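Local coordinates for protein SAM-dependent methyltransferase (PDB 1WZN) that probably transfers methyl groups from S-adenosylmethionine to an unspecified acceptor, and is seen here with the product S-adenosyl-L-homocysteine bound, at residues L8-D13 with A79-K84; K126-V131 with G139-D144; A179-R184 with P212-L217. One frame throughout, in Å; residues are numbered along the deposited sequence.

Contact 1 (L8-D13 with A79-K84); sequences LAEYYD and ARRKAK. With SAH (S-adenosyl-L-homocysteine), chain F; SO4 (sulfate ion), chain D.
Arg-81 and Glu-10 meet through side chains that each turn once on the way. The arginine leaves helix 73-85 with CG anti to the backbone N (chi1 -179°), which sends the chain out toward 8-13, and a bend at its third torsion then presents the end of the guanidinium. Glu-10, folded at its second torsion, brings its carboxylate back to meet it. The grip is end-on and bidentate: Arg-81 NH1 lies 2.9 Å from Glu-10 OE1, and Arg-81 NH2 lies 2.9 Å from Glu-10 OE2. The second bond is almost straight, and the acceptor lies in the guanidinium plane; OE1 sits somewhat out of that plane and is met through its syn lone pair. The two flat groups are twisted by 40°, so the salt bridge is not a coplanar one.

Another edge of the same guanidinium holds a sulfate ion, probably from the crystallisation liquor, with Arg-81 NE 2.8 Å from its O2 and Arg-81 NH2 2.8 Å from its O3; Arg-77 binds the ion too. The next residue, Lys-82, reaches Asp-13 from the opposite direction, its NZ 2.7 Å from Asp-13 OD2. The other oxygen, OD1, bonds to Thr-52 OG1, which fixes the carboxylate from both ends. Beside Asp-13, Tyr-12 lines the cofactor pocket, with its OH 3.3 Å from SD of S-adenosyl-L-homocysteine.

A methionine in place of Arg-81 would probably leave the Glu-10 carboxylate without its charged mate and free to turn. The contact thus illustrates how paired charges at a partly exposed surface can join an N-terminal segment carrying a pocket residue to a helix of the methyltransferase core, each acid being likely to remain ionised beside its base.

Contact 2 (K126-V131 with G139-D144); sequences KLFSKV and GVFITD
Phe-141 receives Phe-128 and Val-131 in the heart of a beta-alpha-beta crossover of the Rossmann-like methyltransferase fold: strand 106-111 leads into helix 121-134, which packs on the sheet before the chain returns as the parallel neighbour, strand 139-146. No hydrogen bond links the two segments, and the contact is wholly buried and apolar.

The aromatic interaction joins Phe-128 to Phe-141. The ring centroids are 5.7 Å apart with the planes inclined at 61°, an oblique meeting that is neither a stack nor a T-shaped pair. The touch falls at the outer carbons, Phe-128 CE1 coming to 3.5 Å from Phe-141 CE2. On the strand side, the CG of Phe-141 lies anti to its backbone N (chi1 167°), and this carries the ring out from the sheet, toward the helix, where Phe-128 and Val-131 both come at it from the same side.

The aliphatic interaction belongs to Val-131, one helical turn beyond Phe-128. Its CG2 sits over one face of the Phe-141 ring, while CG1 touches nearer the root of the side chain. Both partners also lean on Val-109 of strand 106-111, so the helix is seated across two adjacent strands, and Tyr-222 adds to the packing around Phe-128. CG1 of Val-131 rests against the base of the side chain, 3.6 Å from Phe-141 CD1 and 3.7 Å from Phe-141 CB.

Contact 3 (A179-R184 with P212-L217); sequences AVQKLR and PREVRL
The amide of Gln-181 and the carboxylate of Glu-214 lie nearly coplanar, their planes only 27° apart, and they face each other from opposite directions without either being laid over the other. Both side chains run extended beyond CG, which lets one polar end reach another across backbones that are far apart: the closest CA atoms of the two segments, those of Gln-181 and Glu-214, are 11.6 Å from each other. The bond runs from Gln-181 NE2 to Glu-214 OE1 at 2.6 Å, with a bent N-H...O angle of 133°. The exact length deserves caution, because OE1 is modelled too close to another atom and its position is less sure. Glu-214 OE2 stands farther off, 3.3 Å from Gln-181 NE2.

Each end is held elsewhere as well. NE2 of Gln-181 also donates to the carbonyl oxygen of Ile-209, while Glu-214 OE2 accepts from the backbone N of Thr-211, immediately ahead of helix 212-219. Across the interface, Gln-181 OE1 accepts from the backbone N of Arg-213 of the second subunit, and the reverse bond is made as well. Both amide atoms and Glu-214 OE2 thus have partners elsewhere, and OE1 has the less certain bond from Gln-181. Lying in the first turn of its helix, the Glu-214 carboxylate is also likely to be stabilised by the positive end of the helix dipole.

As an example of a turn meeting a helix start, the arrangement is easily placed. Gln-181, with its left-handed backbone (phi and psi both about 50°), precedes strand 182-192 where this strand turns back from 166-177, and together with Lys-182 it faces Glu-177 in a G1 beta bulge, an arrangement common at the turn of a tight antiparallel hairpin.

How the contacts relate
From the N terminus the three loops come in series, with none nesting or crossing. Contact 1 closes the longest, 65 residues rich in helix, and ties the N-terminal segment to helix 73-85. Contact 2 follows on the other side of the chain's centre and closes just seven residues between helix 121-134 and strand 139-146. Contact 3 then spans 27 residues, mostly strand, joining the end of the antiparallel hairpin to helix 212-219 where the second subunit packs. Contacts 2 and 3 touch, Phe-128 CZ lying 4.0 Å from Val-215 CG1, whereas contact 1 stays about 10 Å from contact 2 and about 14 Å from contact 3, nearest atoms compared.

Contact 1 (L8-D13 with A79-K84)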
# COMPACT_ATOMS: atom_id res chain seq x y z
N LEU A 8 28.49 -13.56 11.07
CA LEU A 8 28.22 -13.49 9.63
C LEU A 8 29.36 -12.82 8.86
O LEU A 8 29.28 -12.55 7.67
CB LEU A 8 26.92 -12.71 9.39
CG LEU A 8 25.66 -13.50 9.77
CD1 LEU A 8 24.40 -12.62 9.76
CD2 LEU A 8 25.38 -14.66 8.81
N ALA A 9 30.48 -12.53 9.51
CA ALA A 9 31.58 -11.84 8.84
C ALA A 9 32.02 -12.46 7.51
O ALA A 9 32.19 -11.75 6.53
CB ALA A 9 32.79 -11.73 9.79
N GLU A 10 32.20 -13.78 7.48
CA GLU A 10 32.62 -14.44 6.25
C GLU A 10 31.58 -14.36 5.13
O GLU A 10 31.87 -14.71 3.98
CB GLU A 10 32.96 -15.92 6.52
CG GLU A 10 34.17 -16.17 7.42
CD GLU A 10 35.47 -15.62 6.85
OE1 GLU A 10 35.57 -15.44 5.62
OE2 GLU A 10 36.39 -15.37 7.65
N TYR A 11 30.37 -13.89 5.45
CA TYR A 11 29.31 -13.76 4.45
C TYR A 11 29.05 -12.31 4.09
O TYR A 11 28.25 -12.02 3.20
CB TYR A 11 28.01 -14.39 4.97
CG TYR A 11 28.09 -15.88 5.22
CD1 TYR A 11 28.02 -16.79 4.16
CD2 TYR A 11 28.29 -16.38 6.50
CE1 TYR A 11 28.13 -18.16 4.39
CE2 TYR A 11 28.40 -17.75 6.74
CZ TYR A 11 28.33 -18.63 5.68
OH TYR A 11 28.45 -19.98 5.91
N TYR A 12 29.72 -11.39 4.78
CA TYR A 12 29.52 -9.96 4.53
C TYR A 12 29.70 -9.56 3.06
O TYR A 12 28.86 -8.86 2.49
CB TYR A 12 30.48 -9.13 5.40
CG TYR A 12 30.18 -7.65 5.37
CD1 TYR A 12 29.21 -7.09 6.22
CD2 TYR A 12 30.83 -6.80 4.48
CE1 TYR A 12 28.91 -5.73 6.17
CE2 TYR A 12 30.54 -5.44 4.43
CZ TYR A 12 29.57 -4.92 5.28
OH TYR A 12 29.27 -3.58 5.20
N ASP A 13 30.80 -9.99 2.44
CA ASP A 13 31.06 -9.63 1.05
C ASP A 13 30.03 -10.25 0.10
O ASP A 13 29.76 -9.71 -0.97
CB ASP A 13 32.48 -10.05 0.64
CG ASP A 13 33.55 -9.16 1.26
OD1 ASP A 13 33.18 -8.23 2.01
OD2 ASP A 13 34.76 -9.39 1.01
N ALA A 79 39.43 -8.79 5.64
CA ALA A 79 40.17 -7.71 5.00
C ALA A 79 41.64 -8.09 4.75
O ALA A 79 42.17 -7.88 3.65
CB ALA A 79 40.09 -6.44 5.85
N ARG A 80 42.29 -8.66 5.76
CA ARG A 80 43.69 -9.04 5.62
C ARG A 80 43.89 -10.13 4.57
O ARG A 80 44.87 -10.12 3.83
CB ARG A 80 44.26 -9.51 6.96
CG ARG A 80 44.34 -8.42 8.02
CD ARG A 80 45.20 -8.88 9.19
NE ARG A 80 45.23 -7.91 10.28
CZ ARG A 80 44.49 -7.99 11.38
NH1 ARG A 80 43.64 -8.99 11.54
NH2 ARG A 80 44.61 -7.07 12.33
N ARG A 81 42.94 -11.07 4.52
CA ARG A 81 43.01 -12.16 3.56
C ARG A 81 42.98 -11.60 2.14
O ARG A 81 43.79 -11.99 1.29
CB ARG A 81 41.83 -13.12 3.77
CG ARG A 81 41.80 -14.32 2.83
CD ARG A 81 40.50 -15.10 2.98
NE ARG A 81 40.27 -15.48 4.37
CZ ARG A 81 39.11 -15.29 5.01
NH1 ARG A 81 38.09 -14.72 4.38
NH2 ARG A 81 38.98 -15.67 6.27
N LYS A 82 42.03 -10.70 1.88
CA LYS A 82 41.91 -10.10 0.56
C LYS A 82 43.11 -9.22 0.21
O LYS A 82 43.56 -9.23 -0.93
CB LYS A 82 40.61 -9.28 0.47
CG LYS A 82 39.35 -10.13 0.56
CD LYS A 82 38.08 -9.33 0.28
CE LYS A 82 37.89 -8.21 1.28
NZ LYS A 82 36.63 -7.43 1.04
N ALA A 83 43.62 -8.48 1.19
CA ALA A 83 44.77 -7.62 0.95
C ALA A 83 45.98 -8.47 0.55
O ALA A 83 46.70 -8.16 -0.40
CB ALA A 83 45.09 -6.80 2.20
N LYS A 84 46.19 -9.56 1.29
CA LYS A 84 47.30 -10.47 1.00
C LYS A 84 47.15 -11.06 -0.41
O LYS A 84 48.11 -11.07 -1.18
CB LYS A 84 47.33 -11.58 2.05
CG LYS A 84 48.52 -12.53 1.92
CD LYS A 84 48.46 -13.60 3.00
CE LYS A 84 49.65 -14.55 2.91
NZ LYS A 84 49.65 -15.53 4.04
N SAH F . 33.48 0.48 5.94
CA SAH F . 33.07 -0.94 5.56
CB SAH F . 32.15 -1.65 6.51
CG SAH F . 30.76 -1.12 6.82
SD SAH F . 30.05 -2.25 8.10
C SAH F . 32.43 -0.84 4.10
O SAH F . 32.35 0.27 3.53
OXT SAH F . 32.02 -1.96 3.58
C5' SAH F . 30.13 -1.33 9.59
C4' SAH F . 31.51 -1.62 10.38
O4' SAH F . 31.36 -0.82 11.56
C3' SAH F . 31.69 -3.03 10.89
O3' SAH F . 32.86 -3.62 10.32
C2' SAH F . 31.75 -2.83 12.46
O2' SAH F . 32.59 -3.78 13.10
C1' SAH F . 32.23 -1.39 12.58
N9 SAH F . 32.01 -0.75 13.74
C8 SAH F . 30.85 -0.44 14.44
N7 SAH F . 31.02 0.22 15.54
C5 SAH F . 32.43 0.38 15.62
C6 SAH F . 33.25 1.03 16.61
N6 SAH F . 32.76 1.63 17.71
N1 SAH F . 34.60 1.00 16.35
C2 SAH F . 35.14 0.40 15.25
N3 SAH F . 34.39 -0.23 14.28
C4 SAH F . 33.05 -0.20 14.53
S SO4 D . 42.62 -16.73 6.86
O1 SO4 D . 42.87 -15.74 7.93
O2 SO4 D . 42.79 -16.10 5.54
O3 SO4 D . 41.24 -17.25 6.99
O4 SO4 D . 43.58 -17.84 7.00

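Contact 2 (K126-V131 with G139-D144)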
# COMPACT_ATOMS: atom_id res chain seq x y z
N LYS A 126 31.95 12.96 19.86
CA LYS A 126 33.24 12.44 20.32
C LYS A 126 34.05 11.94 19.13
O LYS A 126 35.26 12.15 19.06
CB LYS A 126 33.03 11.29 21.32
CG LYS A 126 34.34 10.71 21.85
CD LYS A 126 34.10 9.63 22.89
CE LYS A 126 35.42 9.16 23.50
NZ LYS A 126 35.22 8.10 24.54
N LEU A 127 33.37 11.27 18.21
CA LEU A 127 34.02 10.75 17.01
C LEU A 127 34.60 11.88 16.16
O LEU A 127 35.76 11.83 15.77
CB LEU A 127 33.02 9.95 16.16
CG LEU A 127 33.53 9.46 14.80
CD1 LEU A 127 34.72 8.51 15.00
CD2 LEU A 127 32.41 8.75 14.05
N PHE A 128 33.77 12.88 15.86
CA PHE A 128 34.21 14.00 15.05
C PHE A 128 35.39 14.71 15.70
O PHE A 128 36.30 15.18 15.02
CB PHE A 128 33.08 15.01 14.83
CG PHE A 128 31.95 14.50 13.96
CD1 PHE A 128 32.13 13.42 13.10
CD2 PHE A 128 30.71 15.13 13.98
CE1 PHE A 128 31.09 12.98 12.28
CE2 PHE A 128 29.67 14.69 13.17
CZ PHE A 128 29.86 13.62 12.31
N SER A 129 35.36 14.80 17.03
CA SER A 129 36.44 15.46 17.76
C SER A 129 37.75 14.67 17.59
O SER A 129 38.81 15.26 17.35
CB SER A 129 36.09 15.55 19.25
OG SER A 129 37.06 16.33 19.93
N LYS A 130 37.67 13.35 17.70
CA LYS A 130 38.85 12.50 17.55
C LYS A 130 39.36 12.52 16.11
O LYS A 130 40.57 12.45 15.88
CB LYS A 130 38.53 11.05 17.95
CG LYS A 130 38.01 10.88 19.37
CD LYS A 130 39.06 11.22 20.40
CE LYS A 130 39.04 10.23 21.56
NZ LYS A 130 40.40 10.02 22.12
N VAL A 131 38.45 12.61 15.15
CA VAL A 131 38.82 12.66 13.74
C VAL A 131 39.57 13.95 13.45
O VAL A 131 40.61 13.95 12.78
CB VAL A 131 37.57 12.57 12.82
CG1 VAL A 131 37.94 12.93 11.39
CG2 VAL A 131 36.99 11.15 12.87
N GLY A 139 43.59 18.67 5.91
CA GLY A 139 43.14 17.32 5.60
C GLY A 139 41.62 17.23 5.61
O GLY A 139 40.95 18.16 6.06
N VAL A 140 41.08 16.11 5.13
CA VAL A 140 39.63 15.96 5.07
C VAL A 140 39.05 14.70 5.69
O VAL A 140 39.68 13.64 5.71
CB VAL A 140 39.11 16.04 3.60
CG1 VAL A 140 39.46 17.38 2.99
CG2 VAL A 140 39.71 14.90 2.77
N PHE A 141 37.82 14.83 6.20
CA PHE A 141 37.08 13.71 6.77
C PHE A 141 35.92 13.51 5.80
O PHE A 141 35.26 14.48 5.40
CB PHE A 141 36.53 14.05 8.17
CG PHE A 141 35.50 13.08 8.68
CD1 PHE A 141 35.80 11.72 8.79
CD2 PHE A 141 34.24 13.52 9.05
CE1 PHE A 141 34.84 10.81 9.26
CE2 PHE A 141 33.27 12.62 9.52
CZ PHE A 141 33.57 11.27 9.63
N ILE A 142 35.69 12.26 5.38
CA ILE A 142 34.62 11.94 4.43
C ILE A 142 33.80 10.76 4.95
O ILE A 142 34.35 9.72 5.31
CB ILE A 142 35.19 11.54 3.05
CG1 ILE A 142 36.06 12.66 2.48
CG2 ILE A 142 34.06 11.21 2.07
CD1 ILE A 142 36.89 12.23 1.27
N THR A 143 32.48 10.92 5.00
CA THR A 143 31.63 9.82 5.46
C THR A 143 30.28 9.90 4.75
O THR A 143 29.78 11.00 4.51
CB THR A 143 31.43 9.87 7.00
OG1 THR A 143 30.88 8.62 7.45
CG2 THR A 143 30.49 11.01 7.40
N ASP A 144 29.72 8.75 4.41
CA ASP A 144 28.43 8.71 3.72
C ASP A 144 27.34 8.05 4.54
O ASP A 144 27.60 7.15 5.33
CB ASP A 144 28.56 7.97 2.38
CG ASP A 144 28.93 6.50 2.56
OD1 ASP A 144 30.01 6.23 3.11
OD2 ASP A 144 28.13 5.62 2.15

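Contact 3 (A179-R184 with P212-L217)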
# COMPACT_ATOMS: atom_id res chain seq x y z
N ALA A 179 10.44 9.81 17.54
CA ALA A 179 10.66 10.77 18.62
C ALA A 179 12.11 10.85 19.06
O ALA A 179 12.67 11.95 19.18
CB ALA A 179 9.78 10.42 19.81
N VAL A 180 12.71 9.69 19.30
CA VAL A 180 14.10 9.64 19.74
C VAL A 180 15.08 9.37 18.61
O VAL A 180 16.27 9.14 18.84
CB VAL A 180 14.28 8.57 20.85
CG1 VAL A 180 13.48 8.98 22.09
CG2 VAL A 180 13.80 7.21 20.34
N GLN A 181 14.58 9.42 17.37
CA GLN A 181 15.41 9.21 16.20
C GLN A 181 16.22 7.91 16.26
O GLN A 181 17.44 7.90 16.03
CB GLN A 181 16.34 10.42 16.02
CG GLN A 181 15.60 11.68 15.57
CD GLN A 181 16.46 12.93 15.67
OE1 GLN A 181 16.25 13.77 16.55
NE2 GLN A 181 17.43 13.05 14.78
N LYS A 182 15.54 6.82 16.58
CA LYS A 182 16.17 5.52 16.68
C LYS A 182 15.52 4.59 15.67
O LYS A 182 14.35 4.73 15.33
CB LYS A 182 15.98 4.93 18.08
CG LYS A 182 16.74 5.64 19.20
CD LYS A 182 18.23 5.37 19.15
CE LYS A 182 18.92 5.89 20.41
NZ LYS A 182 20.39 5.61 20.41
N LEU A 183 16.31 3.64 15.17
CA LEU A 183 15.83 2.67 14.21
C LEU A 183 16.38 1.32 14.63
O LEU A 183 17.54 1.21 15.02
CB LEU A 183 16.32 3.03 12.80
CG LEU A 183 15.93 2.15 11.61
CD1 LEU A 183 16.08 2.94 10.32
CD2 LEU A 183 16.79 0.90 11.58
N ARG A 184 15.54 0.29 14.60
CA ARG A 184 15.98 -1.05 14.94
C ARG A 184 16.08 -1.77 13.61
O ARG A 184 15.06 -2.01 12.95
CB ARG A 184 14.97 -1.75 15.84
CG ARG A 184 14.82 -1.11 17.21
CD ARG A 184 16.11 -1.22 18.00
NE ARG A 184 16.55 -2.60 18.15
CZ ARG A 184 17.56 -2.99 18.92
NH1 ARG A 184 18.25 -2.09 19.61
NH2 ARG A 184 17.90 -4.27 18.99
N PRO A 212 20.79 15.46 6.95
CA PRO A 212 22.04 16.04 6.48
C PRO A 212 22.40 17.30 7.28
O PRO A 212 23.56 17.50 7.64
CB PRO A 212 21.75 16.36 5.02
CG PRO A 212 20.81 15.26 4.64
CD PRO A 212 19.88 15.20 5.82
N ARG A 213 21.40 18.12 7.56
CA ARG A 213 21.64 19.35 8.31
C ARG A 213 22.12 19.05 9.72
O ARG A 213 22.97 19.76 10.26
CB ARG A 213 20.36 20.19 8.35
CG ARG A 213 20.53 21.54 9.04
CD ARG A 213 19.29 22.39 8.82
NE ARG A 213 19.06 22.60 7.39
CZ ARG A 213 17.86 22.75 6.84
NH1 ARG A 213 16.77 22.70 7.59
NH2 ARG A 213 17.76 22.93 5.53
N GLU A 214 21.59 17.99 10.33
CA GLU A 214 22.00 17.60 11.68
C GLU A 214 23.48 17.25 11.71
O GLU A 214 24.22 17.71 12.57
CB GLU A 214 21.24 16.36 12.14
CG GLU A 214 19.86 16.60 12.68
CD GLU A 214 19.19 15.30 13.05
OE1 GLU A 214 18.18 15.32 13.76
OE2 GLU A 214 19.69 14.24 12.63
N VAL A 215 23.90 16.41 10.77
CA VAL A 215 25.30 16.02 10.72
C VAL A 215 26.19 17.24 10.50
O VAL A 215 27.24 17.36 11.14
CB VAL A 215 25.55 14.99 9.61
CG1 VAL A 215 27.01 14.53 9.64
CG2 VAL A 215 24.62 13.79 9.81
N ARG A 216 25.78 18.14 9.62
CA ARG A 216 26.57 19.34 9.36
C ARG A 216 26.71 20.19 10.63
O ARG A 216 27.81 20.65 10.96
CB ARG A 216 25.96 20.19 8.24
CG ARG A 216 26.65 21.54 8.06
CD ARG A 216 26.22 22.28 6.80
NE ARG A 216 24.80 22.62 6.79
CZ ARG A 216 24.20 23.37 7.71
NH1 ARG A 216 24.88 23.87 8.73
NH2 ARG A 216 22.90 23.62 7.60
N LEU A 217 25.60 20.38 11.34
CA LEU A 217 25.62 21.16 12.58
C LEU A 217 26.53 20.53 13.62
O LEU A 217 27.20 21.22 14.38
CB LEU A 217 24.20 21.28 13.16
CG LEU A 217 23.18 22.11 12.39
CD1 LEU A 217 21.81 21.94 13.04
CD2 LEU A 217 23.60 23.58 12.38